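Aminopeptidase C (PDB 4K7C) probably acts as a papain-like cysteine aminopeptidase of the peptidase C1 family, hydrolysing peptides from their N-terminal end. Local coordinates at residues Ala37-Thr42 and Tyr337-Leu342; Gln86-Asp91 and Asp232-Tyr237; Leu145-Glu150 and Gly283-Gly288; Lys274-Val279 and Arg292-Asp297; His364-Thr369 and Val383-Gly388. One frame throughout, in Å; residues are numbered along the deposited sequence. Where two conformers were deposited one is given.

Contact 1 (Ala37-Thr42 and Tyr337-Leu342)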
# COMPACT_ATOMS: atom_id res chain seq x y z
N ALA A 37 15.69 11.96 15.02
CA ALA A 37 14.58 11.60 15.83
C ALA A 37 14.92 11.55 17.28
O ALA A 37 14.04 11.67 18.13
CB ALA A 37 14.02 10.25 15.36
N THR A 38 16.21 11.43 17.61
CA THR A 38 16.61 11.50 19.04
C THR A 38 16.71 12.95 19.55
O THR A 38 16.25 13.32 20.58
CB THR A 38 17.93 10.69 19.30
OG1 THR A 38 17.70 9.33 18.92
CG2 THR A 38 18.27 10.82 20.79
N ALA A 39 17.24 13.81 18.72
CA ALA A 39 17.53 15.19 19.04
C ALA A 39 16.46 16.23 18.81
O ALA A 39 16.65 17.36 19.25
CB ALA A 39 18.74 15.61 18.23
N GLU A 40 15.35 15.86 18.16
CA GLU A 40 14.36 16.86 17.71
C GLU A 40 13.59 17.38 18.97
O GLU A 40 13.30 16.64 19.91
CB GLU A 40 13.47 16.29 16.63
CG GLU A 40 12.59 17.37 16.03
CD GLU A 40 12.06 17.06 14.64
OE1 GLU A 40 12.50 16.03 14.08
OE2 GLU A 40 11.26 17.94 14.13
N ASN A 41 13.41 18.69 18.97
CA ASN A 41 13.00 19.50 20.11
C ASN A 41 11.62 20.09 19.90
O ASN A 41 11.39 21.02 19.08
CB ASN A 41 14.03 20.59 20.19
CG ASN A 41 13.79 21.56 21.30
OD1 ASN A 41 12.98 21.40 22.21
ND2 ASN A 41 14.46 22.63 21.18
N THR A 42 10.70 19.62 20.72
CA THR A 42 9.34 20.06 20.70
C THR A 42 9.21 21.56 21.09
O THR A 42 8.31 22.22 20.62
CB THR A 42 8.51 19.18 21.57
OG1 THR A 42 8.50 17.90 20.95
CG2 THR A 42 7.11 19.66 21.69
N TYR A 337 16.77 20.84 16.48
CA TYR A 337 17.53 19.73 17.06
C TYR A 337 18.42 20.27 18.12
O TYR A 337 18.87 21.40 18.01
CB TYR A 337 18.39 19.02 16.04
CG TYR A 337 17.62 18.51 14.82
CD1 TYR A 337 16.68 17.51 14.92
CD2 TYR A 337 17.87 19.04 13.55
CE1 TYR A 337 16.01 17.05 13.80
CE2 TYR A 337 17.21 18.62 12.41
CZ TYR A 337 16.25 17.62 12.51
OH TYR A 337 15.57 17.18 11.43
N LYS A 338 18.68 19.45 19.15
CA LYS A 338 19.72 19.81 20.14
C LYS A 338 20.80 18.77 20.13
O LYS A 338 20.91 17.93 21.05
CB LYS A 338 19.10 19.95 21.50
CG LYS A 338 18.18 21.12 21.60
CD LYS A 338 18.91 22.48 21.57
CE LYS A 338 18.06 23.69 21.82
NZ LYS A 338 18.85 24.98 21.72
N LYS A 339 21.55 18.77 19.04
CA LYS A 339 22.63 17.81 18.89
C LYS A 339 23.79 18.00 19.84
O LYS A 339 24.30 17.02 20.36
CB LYS A 339 23.14 17.74 17.46
CG LYS A 339 22.08 17.29 16.50
CD LYS A 339 22.40 17.69 15.08
CE LYS A 339 21.34 17.19 14.12
NZ LYS A 339 21.55 17.79 12.77
N ASP A 340 24.16 19.24 20.12
CA ASP A 340 25.31 19.52 21.01
C ASP A 340 25.00 18.93 22.38
O ASP A 340 25.84 18.26 22.98
CB ASP A 340 25.62 21.03 21.14
CG ASP A 340 25.76 21.78 19.78
OD1 ASP A 340 24.91 21.57 18.83
OD2 ASP A 340 26.70 22.64 19.71
N ASP A 341 23.77 19.12 22.84
CA ASP A 341 23.34 18.58 24.11
C ASP A 341 23.38 17.05 24.09
O ASP A 341 23.93 16.38 25.01
CB ASP A 341 21.88 18.89 24.37
CG ASP A 341 21.63 20.32 24.84
OD1 ASP A 341 22.61 21.04 25.20
OD2 ASP A 341 20.41 20.68 24.89
N LEU A 342 22.87 16.45 23.01
CA LEU A 342 22.80 14.99 22.89
C LEU A 342 24.16 14.31 22.95
O LEU A 342 24.35 13.36 23.72
CB LEU A 342 22.19 14.60 21.55
CG LEU A 342 22.07 13.13 21.17
CD1 LEU A 342 21.45 12.25 22.24
CD2 LEU A 342 21.23 13.03 19.87
O HOH W 1 13.39 15.61 11.41

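Contact 2 (Gln86-Asp91 and Asp232-Tyr237)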
# COMPACT_ATOMS: atom_id res chain seq x y z
N GLN A 86 -3.34 40.32 -9.83
CA GLN A 86 -3.77 41.32 -10.83
C GLN A 86 -4.92 40.81 -11.72
O GLN A 86 -5.82 41.55 -12.03
CB GLN A 86 -2.57 41.72 -11.69
CG GLN A 86 -2.82 42.84 -12.69
CD GLN A 86 -1.56 43.28 -13.48
OE1 GLN A 86 -0.42 42.85 -13.21
NE2 GLN A 86 -1.76 44.16 -14.47
N PHE A 87 -4.87 39.55 -12.18
CA PHE A 87 -5.83 39.01 -13.16
C PHE A 87 -6.86 38.12 -12.52
O PHE A 87 -7.76 37.58 -13.17
CB PHE A 87 -5.06 38.29 -14.32
CG PHE A 87 -4.26 39.22 -15.15
CD1 PHE A 87 -4.87 39.88 -16.22
CD2 PHE A 87 -2.96 39.55 -14.79
CE1 PHE A 87 -4.18 40.76 -16.98
CE2 PHE A 87 -2.23 40.49 -15.57
CZ PHE A 87 -2.87 41.11 -16.65
N LYS A 88 -6.75 37.95 -11.21
CA LYS A 88 -7.72 37.14 -10.45
C LYS A 88 -7.78 35.73 -11.00
O LYS A 88 -8.83 35.18 -11.39
CB LYS A 88 -9.12 37.81 -10.32
CG LYS A 88 -9.09 39.22 -9.74
CD LYS A 88 -10.42 39.94 -10.01
CE LYS A 88 -10.87 40.81 -8.83
NZ LYS A 88 -11.46 39.92 -7.79
N ILE A 89 -6.62 35.09 -10.98
CA ILE A 89 -6.55 33.67 -11.37
C ILE A 89 -5.91 32.89 -10.22
O ILE A 89 -4.65 32.71 -10.15
CB ILE A 89 -5.77 33.42 -12.71
CG1 ILE A 89 -6.11 34.47 -13.78
CG2 ILE A 89 -6.04 32.04 -13.27
CD1 ILE A 89 -5.15 34.47 -14.96
N LYS A 90 -6.79 32.37 -9.36
CA LYS A 90 -6.35 31.65 -8.16
C LYS A 90 -5.42 30.46 -8.56
O LYS A 90 -5.76 29.68 -9.43
CB LYS A 90 -7.55 31.09 -7.37
CG LYS A 90 -7.14 30.76 -5.91
CD LYS A 90 -8.30 30.24 -5.07
CE LYS A 90 -8.64 28.80 -5.41
NZ LYS A 90 -9.71 28.25 -4.53
N ASP A 91 -4.27 30.33 -7.88
CA ASP A 91 -3.37 29.17 -8.09
C ASP A 91 -2.75 29.03 -9.49
O ASP A 91 -2.24 27.95 -9.91
CB ASP A 91 -4.08 27.87 -7.71
CG ASP A 91 -4.45 27.82 -6.21
OD1 ASP A 91 -3.94 28.62 -5.39
OD2 ASP A 91 -5.34 26.98 -5.90
N ASP A 232 -11.57 33.82 -14.56
CA ASP A 232 -11.11 34.52 -13.39
C ASP A 232 -11.89 34.09 -12.14
O ASP A 232 -12.79 33.29 -12.24
CB ASP A 232 -11.11 36.04 -13.61
CG ASP A 232 -12.51 36.64 -13.72
OD1 ASP A 232 -13.48 36.14 -13.11
OD2 ASP A 232 -12.54 37.70 -14.33
N ASP A 233 -11.48 34.63 -10.99
CA ASP A 233 -12.03 34.25 -9.69
C ASP A 233 -13.49 34.71 -9.57
O ASP A 233 -14.18 34.20 -8.71
CB ASP A 233 -11.20 34.85 -8.56
CG ASP A 233 -9.75 34.29 -8.52
OD1 ASP A 233 -9.57 33.18 -9.05
OD2 ASP A 233 -8.88 35.03 -7.97
N ASP A 234 -13.94 35.65 -10.41
CA ASP A 234 -15.40 36.06 -10.45
C ASP A 234 -16.20 35.28 -11.44
O ASP A 234 -17.37 35.63 -11.72
CB ASP A 234 -15.54 37.53 -10.77
CG ASP A 234 -14.99 38.39 -9.66
OD1 ASP A 234 -15.20 38.04 -8.52
OD2 ASP A 234 -14.28 39.36 -9.90
N LYS A 235 -15.54 34.28 -12.00
CA LYS A 235 -16.10 33.28 -12.91
C LYS A 235 -16.30 33.79 -14.32
O LYS A 235 -16.97 33.17 -15.11
CB LYS A 235 -17.35 32.62 -12.34
CG LYS A 235 -17.07 31.98 -10.98
CD LYS A 235 -18.31 31.31 -10.40
CE LYS A 235 -18.11 31.01 -8.91
NZ LYS A 235 -18.20 32.23 -8.05
N ASN A 236 -15.66 34.87 -14.68
CA ASN A 236 -15.76 35.41 -16.02
C ASN A 236 -14.72 34.74 -16.92
O ASN A 236 -13.56 34.67 -16.57
CB ASN A 236 -15.51 36.90 -16.03
CG ASN A 236 -16.57 37.65 -15.20
OD1 ASN A 236 -17.78 37.45 -15.37
ND2 ASN A 236 -16.11 38.47 -14.33
N TYR A 237 -15.17 34.37 -18.12
CA TYR A 237 -14.32 33.77 -19.12
C TYR A 237 -13.53 34.85 -19.86
O TYR A 237 -14.06 35.94 -20.14
CB TYR A 237 -15.20 33.01 -20.12
CG TYR A 237 -14.51 32.54 -21.40
CD1 TYR A 237 -13.88 31.29 -21.45
CD2 TYR A 237 -14.51 33.33 -22.54
CE1 TYR A 237 -13.27 30.84 -22.63
CE2 TYR A 237 -13.89 32.90 -23.71
CZ TYR A 237 -13.27 31.66 -23.76
OH TYR A 237 -12.71 31.27 -24.94

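Contact 3 (Leu145-Glu150 and Gly283-Gly288)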
# COMPACT_ATOMS: atom_id res chain seq x y z
N LEU A 145 18.00 33.29 -14.23
CA LEU A 145 16.60 33.10 -14.61
C LEU A 145 16.13 34.35 -15.37
O LEU A 145 15.43 34.25 -16.40
CB LEU A 145 15.79 32.90 -13.34
CG LEU A 145 14.35 32.40 -13.43
CD1 LEU A 145 13.39 33.54 -13.76
CD2 LEU A 145 14.29 31.25 -14.43
N SER A 146 16.45 35.54 -14.85
CA SER A 146 16.16 36.76 -15.60
C SER A 146 16.66 36.75 -17.02
O SER A 146 15.91 37.12 -17.94
CB SER A 146 16.68 38.00 -14.88
OG SER A 146 15.86 38.18 -13.83
N ALA A 147 17.90 36.33 -17.21
CA ALA A 147 18.48 36.26 -18.52
C ALA A 147 17.59 35.44 -19.45
O ALA A 147 17.39 35.80 -20.62
CB ALA A 147 19.86 35.66 -18.50
N LEU A 148 17.07 34.31 -18.93
CA LEU A 148 16.20 33.47 -19.71
C LEU A 148 14.90 34.12 -20.06
O LEU A 148 14.49 34.04 -21.21
CB LEU A 148 15.91 32.11 -19.00
CG LEU A 148 17.16 31.23 -18.85
CD1 LEU A 148 16.89 30.15 -17.82
CD2 LEU A 148 17.55 30.62 -20.18
N ILE A 149 14.31 34.86 -19.12
CA ILE A 149 13.04 35.48 -19.34
C ILE A 149 13.17 36.65 -20.31
O ILE A 149 12.28 36.87 -21.13
CB ILE A 149 12.43 35.80 -18.00
CG1 ILE A 149 11.93 34.44 -17.42
CG2 ILE A 149 11.23 36.75 -18.08
CD1 ILE A 149 11.28 34.66 -16.15
N GLU A 150 14.28 37.39 -20.18
CA GLU A 150 14.57 38.49 -21.10
C GLU A 150 14.64 37.96 -22.52
O GLU A 150 14.13 38.59 -23.42
CB GLU A 150 15.86 39.21 -20.71
CG GLU A 150 15.58 40.01 -19.45
CD GLU A 150 16.80 40.69 -18.91
OE1 GLU A 150 16.63 41.85 -18.49
OE2 GLU A 150 17.88 40.06 -18.87
N GLY A 283 27.21 31.04 -15.30
CA GLY A 283 26.25 31.61 -16.28
C GLY A 283 25.45 30.59 -17.03
O GLY A 283 25.61 29.40 -16.86
N ASN A 284 24.49 31.08 -17.84
CA ASN A 284 23.83 30.22 -18.80
C ASN A 284 23.73 30.87 -20.18
O ASN A 284 23.89 30.19 -21.17
CB ASN A 284 22.41 29.81 -18.38
CG ASN A 284 21.54 30.95 -17.84
OD1 ASN A 284 21.95 32.13 -17.72
ND2 ASN A 284 20.37 30.60 -17.42
N VAL A 285 23.36 32.14 -20.22
CA VAL A 285 22.97 32.71 -21.55
C VAL A 285 24.16 33.58 -22.04
O VAL A 285 24.38 34.64 -21.52
CB VAL A 285 21.76 33.61 -21.52
CG1 VAL A 285 21.49 34.19 -22.94
CG2 VAL A 285 20.53 32.80 -21.03
N VAL A 286 24.91 33.04 -22.98
CA VAL A 286 26.00 33.82 -23.59
C VAL A 286 25.34 35.02 -24.24
O VAL A 286 24.38 34.90 -25.06
CB VAL A 286 26.90 33.02 -24.57
CG1 VAL A 286 27.91 33.93 -25.33
CG2 VAL A 286 27.64 31.90 -23.84
N GLY A 287 25.91 36.19 -23.91
CA GLY A 287 25.41 37.40 -24.44
C GLY A 287 24.35 38.06 -23.58
O GLY A 287 23.97 39.18 -23.83
N GLY A 288 23.86 37.37 -22.56
CA GLY A 288 22.83 37.92 -21.71
C GLY A 288 23.48 38.45 -20.46
O GLY A 288 24.72 38.43 -20.32

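Contact 4 (Lys274-Val279 and Arg292-Asp297)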
# COMPACT_ATOMS: atom_id res chain seq x y z
N LYS A 274 28.95 46.28 0.69
CA LYS A 274 28.72 47.47 -0.23
C LYS A 274 29.60 47.45 -1.46
O LYS A 274 30.07 48.48 -1.92
CB LYS A 274 28.94 48.79 0.53
CG LYS A 274 28.14 48.89 1.78
CD LYS A 274 28.44 50.17 2.51
CE LYS A 274 27.33 50.57 3.46
NZ LYS A 274 27.82 51.83 4.14
N HIS A 275 29.75 46.28 -2.06
CA HIS A 275 30.33 46.14 -3.35
C HIS A 275 29.60 45.04 -4.10
O HIS A 275 28.97 44.15 -3.52
CB HIS A 275 31.83 45.75 -3.26
CG HIS A 275 32.69 46.79 -2.56
ND1 HIS A 275 33.01 48.01 -3.15
CD2 HIS A 275 33.15 46.86 -1.29
CE1 HIS A 275 33.69 48.75 -2.29
NE2 HIS A 275 33.79 48.08 -1.16
N LEU A 276 29.80 45.06 -5.41
CA LEU A 276 29.35 44.01 -6.26
C LEU A 276 30.34 42.95 -6.58
O LEU A 276 31.56 43.19 -6.82
CB LEU A 276 28.89 44.56 -7.60
CG LEU A 276 27.64 45.35 -7.60
CD1 LEU A 276 27.37 45.79 -9.05
CD2 LEU A 276 26.42 44.59 -7.07
N TYR A 277 29.79 41.73 -6.66
CA TYR A 277 30.56 40.54 -6.93
C TYR A 277 29.98 39.72 -8.05
O TYR A 277 28.76 39.71 -8.23
CB TYR A 277 30.65 39.63 -5.63
CG TYR A 277 31.31 40.32 -4.50
CD1 TYR A 277 32.67 40.17 -4.30
CD2 TYR A 277 30.62 41.17 -3.68
CE1 TYR A 277 33.32 40.86 -3.29
CE2 TYR A 277 31.24 41.88 -2.67
CZ TYR A 277 32.62 41.69 -2.47
OH TYR A 277 33.20 42.46 -1.49
N THR A 278 30.84 39.07 -8.83
CA THR A 278 30.43 38.06 -9.77
C THR A 278 31.28 36.83 -9.60
O THR A 278 32.26 36.85 -8.85
CB THR A 278 30.43 38.59 -11.24
OG1 THR A 278 29.70 37.70 -12.10
CG2 THR A 278 31.87 38.73 -11.80
N VAL A 279 30.96 35.77 -10.33
CA VAL A 279 31.63 34.50 -10.25
C VAL A 279 32.14 34.11 -11.59
O VAL A 279 31.36 33.96 -12.58
CB VAL A 279 30.69 33.43 -9.68
CG1 VAL A 279 31.36 32.06 -9.58
CG2 VAL A 279 30.21 33.86 -8.30
N ARG A 292 25.39 39.35 -10.77
CA ARG A 292 25.85 40.47 -9.90
C ARG A 292 25.24 40.42 -8.50
O ARG A 292 24.01 40.51 -8.36
CB ARG A 292 25.44 41.80 -10.59
CG ARG A 292 26.23 42.20 -11.84
CD ARG A 292 27.74 42.40 -11.67
NE ARG A 292 28.34 42.79 -12.94
CZ ARG A 292 28.83 41.98 -13.87
NH1 ARG A 292 28.87 40.68 -13.69
NH2 ARG A 292 29.33 42.51 -15.01
N HIS A 293 26.05 40.15 -7.47
CA HIS A 293 25.62 40.10 -6.13
C HIS A 293 26.18 41.32 -5.38
O HIS A 293 27.39 41.57 -5.44
CB HIS A 293 26.18 38.84 -5.44
CG HIS A 293 25.73 37.54 -5.99
ND1 HIS A 293 24.39 37.21 -6.10
CD2 HIS A 293 26.42 36.44 -6.34
CE1 HIS A 293 24.29 35.98 -6.59
NE2 HIS A 293 25.50 35.50 -6.76
N LEU A 294 25.32 41.98 -4.66
CA LEU A 294 25.67 43.05 -3.72
C LEU A 294 25.72 42.46 -2.29
O LEU A 294 24.67 42.05 -1.73
CB LEU A 294 24.62 44.16 -3.78
CG LEU A 294 24.63 45.32 -2.84
CD1 LEU A 294 25.93 46.06 -3.11
CD2 LEU A 294 23.43 46.19 -3.03
N ASN A 295 26.92 42.43 -1.72
CA ASN A 295 27.10 41.94 -0.38
C ASN A 295 26.81 42.98 0.66
O ASN A 295 27.40 44.07 0.62
CB ASN A 295 28.53 41.48 -0.20
CG ASN A 295 28.65 40.47 0.93
OD1 ASN A 295 27.67 39.82 1.31
ND2 ASN A 295 29.82 40.36 1.48
N LEU A 296 25.89 42.67 1.58
CA LEU A 296 25.51 43.55 2.66
C LEU A 296 25.47 42.78 3.98
O LEU A 296 25.25 41.55 3.99
CB LEU A 296 24.12 44.10 2.41
CG LEU A 296 23.97 44.93 1.13
CD1 LEU A 296 22.52 45.32 1.00
CD2 LEU A 296 24.86 46.20 1.19
N ASP A 297 25.64 43.53 5.07
CA ASP A 297 25.51 43.00 6.42
C ASP A 297 24.10 42.46 6.65
O ASP A 297 23.13 42.90 6.02
CB ASP A 297 25.82 44.08 7.45
CG ASP A 297 24.75 45.10 7.52
OD1 ASP A 297 24.70 45.94 6.61
OD2 ASP A 297 23.96 45.08 8.48

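Contact 5 (His364-Thr369 and Val383-Gly388)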
# COMPACT_ATOMS: atom_id res chain seq x y z
N HIS A 364 19.40 25.75 -2.05
CA HIS A 364 17.96 25.72 -2.39
C HIS A 364 17.40 27.16 -2.41
O HIS A 364 17.74 28.01 -1.60
CB HIS A 364 17.21 24.83 -1.37
CG HIS A 364 15.78 24.54 -1.71
ND1 HIS A 364 15.39 24.12 -2.98
CD2 HIS A 364 14.65 24.56 -0.96
CE1 HIS A 364 14.07 23.94 -2.99
NE2 HIS A 364 13.60 24.19 -1.78
N ALA A 365 16.53 27.43 -3.36
CA ALA A 365 15.88 28.74 -3.51
C ALA A 365 14.41 28.51 -3.12
O ALA A 365 13.78 27.51 -3.58
CB ALA A 365 15.92 29.21 -5.00
N MSE A 366 13.88 29.45 -2.37
CA MSE A 366 12.48 29.47 -1.97
C MSE A 366 12.04 30.93 -2.00
O MSE A 366 12.75 31.79 -2.48
CB MSE A 366 12.24 28.73 -0.62
CG MSE A 366 12.68 27.27 -0.70
SE MSE A 366 12.47 26.35 1.04
CE MSE A 366 13.93 27.21 2.02
N VAL A 367 10.86 31.21 -1.45
CA VAL A 367 10.25 32.50 -1.46
C VAL A 367 9.73 32.83 -0.03
O VAL A 367 9.02 32.04 0.59
CB VAL A 367 9.10 32.57 -2.53
CG1 VAL A 367 8.37 33.93 -2.45
CG2 VAL A 367 9.59 32.29 -3.90
N LEU A 368 10.13 34.00 0.47
CA LEU A 368 9.50 34.61 1.65
C LEU A 368 8.17 35.22 1.29
O LEU A 368 8.11 36.05 0.37
CB LEU A 368 10.41 35.70 2.28
CG LEU A 368 11.85 35.19 2.47
CD1 LEU A 368 12.73 36.35 2.80
CD2 LEU A 368 11.99 34.17 3.63
N THR A 369 7.16 34.82 2.04
CA THR A 369 5.76 35.29 1.86
C THR A 369 5.12 35.85 3.11
O THR A 369 3.96 36.19 3.11
CB THR A 369 4.86 34.23 1.21
OG1 THR A 369 4.55 33.20 2.17
CG2 THR A 369 5.52 33.62 -0.11
N VAL A 383 7.64 30.76 4.51
CA VAL A 383 8.43 30.30 3.36
C VAL A 383 7.61 29.45 2.41
O VAL A 383 7.08 28.37 2.78
CB VAL A 383 9.66 29.48 3.82
CG1 VAL A 383 10.48 28.89 2.65
CG2 VAL A 383 10.50 30.37 4.61
N GLU A 384 7.48 29.91 1.18
CA GLU A 384 6.87 29.08 0.16
C GLU A 384 7.86 28.14 -0.43
O GLU A 384 8.86 28.55 -1.04
CB GLU A 384 6.20 29.92 -0.99
CG GLU A 384 5.60 29.00 -2.08
CD GLU A 384 4.96 29.77 -3.21
OE1 GLU A 384 5.20 31.00 -3.25
OE2 GLU A 384 4.38 29.14 -4.10
N ASN A 385 7.60 26.83 -0.26
CA ASN A 385 8.48 25.82 -0.84
C ASN A 385 7.85 25.31 -2.12
O ASN A 385 6.77 25.73 -2.45
CB ASN A 385 8.81 24.66 0.12
CG ASN A 385 10.19 24.02 -0.16
OD1 ASN A 385 10.84 24.22 -1.18
ND2 ASN A 385 10.64 23.21 0.80
N SER A 386 8.60 24.50 -2.86
CA SER A 386 8.20 23.99 -4.21
C SER A 386 8.31 22.46 -4.24
O SER A 386 8.76 21.83 -5.23
CB SER A 386 9.06 24.62 -5.33
OG SER A 386 10.47 24.48 -5.12
N TRP A 387 7.93 21.84 -3.12
CA TRP A 387 7.97 20.39 -2.97
C TRP A 387 6.59 19.79 -2.87
O TRP A 387 6.44 18.64 -2.39
CB TRP A 387 8.78 20.00 -1.71
CG TRP A 387 10.21 20.32 -1.79
CD1 TRP A 387 10.94 20.70 -2.92
CD2 TRP A 387 11.15 20.34 -0.67
NE1 TRP A 387 12.25 20.91 -2.54
CE2 TRP A 387 12.40 20.74 -1.18
CE3 TRP A 387 11.04 20.04 0.68
CZ2 TRP A 387 13.54 20.81 -0.39
CZ3 TRP A 387 12.19 20.17 1.52
CH2 TRP A 387 13.41 20.58 0.98
N GLY A 388 5.57 20.57 -3.25
CA GLY A 388 4.15 20.18 -3.18
C GLY A 388 3.63 20.29 -1.75
O GLY A 388 4.33 20.71 -0.78
O HOH W 2 11.24 26.80 -4.18

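Contact 1 (Ala37-Thr42 and Tyr337-Leu342)
A single beta bridge, between Glu40 and Tyr337, joins the C-terminal end of helix 23-39 to the approach to helix 339-343 near a subunit interface. Within the two segments one backbone bond crosses, from Lys338 N to Ala39 O, 2.9 Å, nearly straight (159°) and from above the carbonyl plane; Asn41 continues the pairing with Ile336. Ala39 O also takes a CA-H contact from Tyr337 CA at 3.3 Å, so the carbonyl of the last helical residue is met twice by the incoming chain. Alanine suits position 39 because its small CB fits against Leu342 CD2 (3.9 Å) while also touching Tyr337 CB. Leu342 reaches on with CD1 to Thr38 CG2 (3.8 Å), the two side chains crossing at about a right angle. With CG anti to the carbonyl carbon (chi1 -55°), the Tyr337 ring crosses the Glu40 chain obliquely, CE1 3.7 Å from Glu40 OE1; the backbone N of Glu40 sits at the ring edge, in plane, and the carboxylate is turned 75° from the ring. Tyr337 OH bonds to Ser325 O. Asn41 caps Asp43 N through OD1 and gives ND2 to Asn335 O, while Ala37 O accepts a bond from Asn33 of a second subunit. One water bridges the polar tips, donating to Glu40 OE1 at 2.8 Å and to Tyr337 OH at 2.7 Å.

Contact 2 (Gln86-Asp91 and Asp232-Tyr237)
Asp232 OD1 is gripped by two backbone N-H groups of its own turn, which closes the tip of the beta hairpin formed by strands 226-231 and 237-243. Asn236 N gives OD1 the better bond, 3.0 Å and fairly straight (161°), coming from above the carboxylate plane; Asp234 N adds a weak, strongly bent one at 2.8 Å. The side chain reaches them because CG sits between the backbone N and the carbonyl carbon, a crowded setting, and OD2 is held in turn by His238. Aspartate suits this place: its short acid folds back over the type I turn from Asp232 to Lys235.

The hairpin tip docks on the chain leaving helix 70-87. Lys88, with positive phi, presents its carbonyl O to Asp233 N at 2.7 Å, a short bond bent to 131°, and to Asp232 CA at 3.1 Å. Asp233 answers with its carboxylate: OD1 accepts Lys90 N at 2.9 Å through the syn lone pair. That places Asp233 OD1 only 3.2 Å from Lys88 O, two acceptors whose repulsion is probably eased by the flanking N-H groups. Next to the docking site, Phe87 meets the ring of Tyr252 and Ile89 packs on Tyr230. On the solvent side the Lys88 chain, bent near its end, brings NZ to 3.6 Å from Asp234 OD2, a long salt bridge. On the other flank, Lys90 CB lies 3.4 Å from Asp233 OD1.

Contact 3 (Leu145-Glu150 and Gly283-Gly288)
The tight part of this contact is a small buried cluster in which Ala147 and Leu148 of helix 142-152 receive the side chains of Asn284 and Val285; no hydrogen bond crosses between them. Val285 turns CG2 to the helix, where it meets Ala147 CB at 3.9 Å and Leu148 CD2 at 3.8 Å. Leu148, its CG anti to the carbonyl carbon, crosses the Asn284 side chain obliquely, with Leu148 CD1 3.5 Å from Asn284 ND2. That amide nitrogen is no misfit against leucine, since it bonds to Asp103 and to Met144 O, while Asn284 OD1 takes a weak bond from Val285 N. An alanine in place of Leu148 would remove both methyl branches and would probably loosen the packing of Val285 and of the Asn284 amide. Asn284 also touches Trp71, and Leu145 and Ile149 pack on helix 70-87, consistent with a seat for the loop on the mainly helical lobe of a papain-like fold. The middle of the loop is much looser: Val286 and Gly287 stand off the helix and make no contact with it. A type II turn from Val285 to Gly288, closed by Gly288 N to Val285 O at 3.0 Å, brings the chain back at Gly288. Gly287 takes the third, positive-phi position (91°), where a CB would jam against the preceding carbonyl. It is exposed to solvent, and Val286 beside it packs on Tyr110 and on Ala3 of a neighbouring subunit.

Contact 4 (Lys274-Val279 and Arg292-Asp297)
Backbone donors and acceptors on the facing edges of strands 275-279 and 293-295 largely satisfy one another. Tyr277 and His293 form a hydrogen-bonded pair: His293 N reaches Tyr277 O at 2.8 Å, almost straight (173°), and Tyr277 N reaches His293 O at 2.7 Å. Both lie in the carbonyl planes. Further along, Lys274 N points nearly down the C=O axis of Asn295, 2.7 Å from its O, whereas Asn295 N to His275 O is longer at 3.2 Å. The two strands are an antiparallel pair flanked by strand 434-436 on one side and strand 260-264 on the other: the backbones of Leu276 and Thr278 bond to the former, that of Leu294 to the latter. Side-chain polar groups are likewise met, Tyr277 OH by Pro272 O, Thr278 OG1 by Val291 O and His293 ND1 by Ser262. Arg292 is buried, and its charge is met by a salt bridge to Glu290, while NE bonds to Tyr430 O. Next to the Tyr277-His293 pair, Leu276 and Leu294 form the non-hydrogen-bonded pair and share one sheet face, CD2 of the former 3.8 Å from CB of the latter. On the face of Tyr277 and His293, Tyr277 CE2 lies against Asn295 CB at 3.7 Å.

Contact 5 (His364-Thr369 and Val383-Gly388)
His364 NE2 donates to Asn385 OD1 at 2.8 Å, nearly straight (170°), in the ring plane and on a lone pair of the amide oxygen. With Cys70 touching His364, this matches the Cys-His-Asn catalytic triad of papain-like peptidases, and His364 and Asn385 are consistent with its second and third members. Asn385 OD1 also accepts Ser386 N at 2.8 Å, from above the carbonyl plane, so two donors fix the amide, and the oxygen facing NE2 would favour a proton there; ND1 would then be left to face the cysteine, as in relatives. An alanine at Asn385 would lose both acceptances, and the histidine would probably be less firmly oriented.

Trp387 meets the His364 ring tip to tip, with CZ2 over one face of that ring. One of the Trp387 faces carries Asn385 ND2, 3.1 Å above the plane and offset to the rim. The His364 ring and the five-membered ring of Trp387 are near parallel (25°) but slid apart, with centroids 4.9 Å from each other. A water bridges Ala365 O and Ser386 OG, which also bonds to Gln64.

Behind the site, strands 364-374 and 377-384 form a hairpin. Glu384 N gives Val367 O a 2.7 Å bond, the return bond being weak, and the buried Glu384 carboxylate has a salt bridge to Arg80 and a bond with His81. Met366 SE, of an introduced selenomethionine, lies 3.5 Å from Asn385 CG and 3.6 Å from Val383 CG1. Farther along the hairpin, Leu368 CD2 and Val383 CG2 lie side by side at 4.2 Å.

In the fold
Contact 5 holds the probable active site and lies closest to the middle of the chain, about 10 Å from its centre. Helix 70-87, which begins at the likely nucleophile Cys70, ties it to two others: its far end runs into contact 2, whose centre is about 23 Å away, and its side supports contact 3, about 22 Å away. Contacts 3 and 4 adjoin in sequence, the loop 283-288 leading almost directly into strand 293-295, with centres about 19 Å apart. Contacts 4 and 5 belong to the same strand network, nearest atoms about 11 Å apart. Contact 1 stands apart, about 25 Å centre to centre from contact 5, beside other subunits of the six-chain assembly.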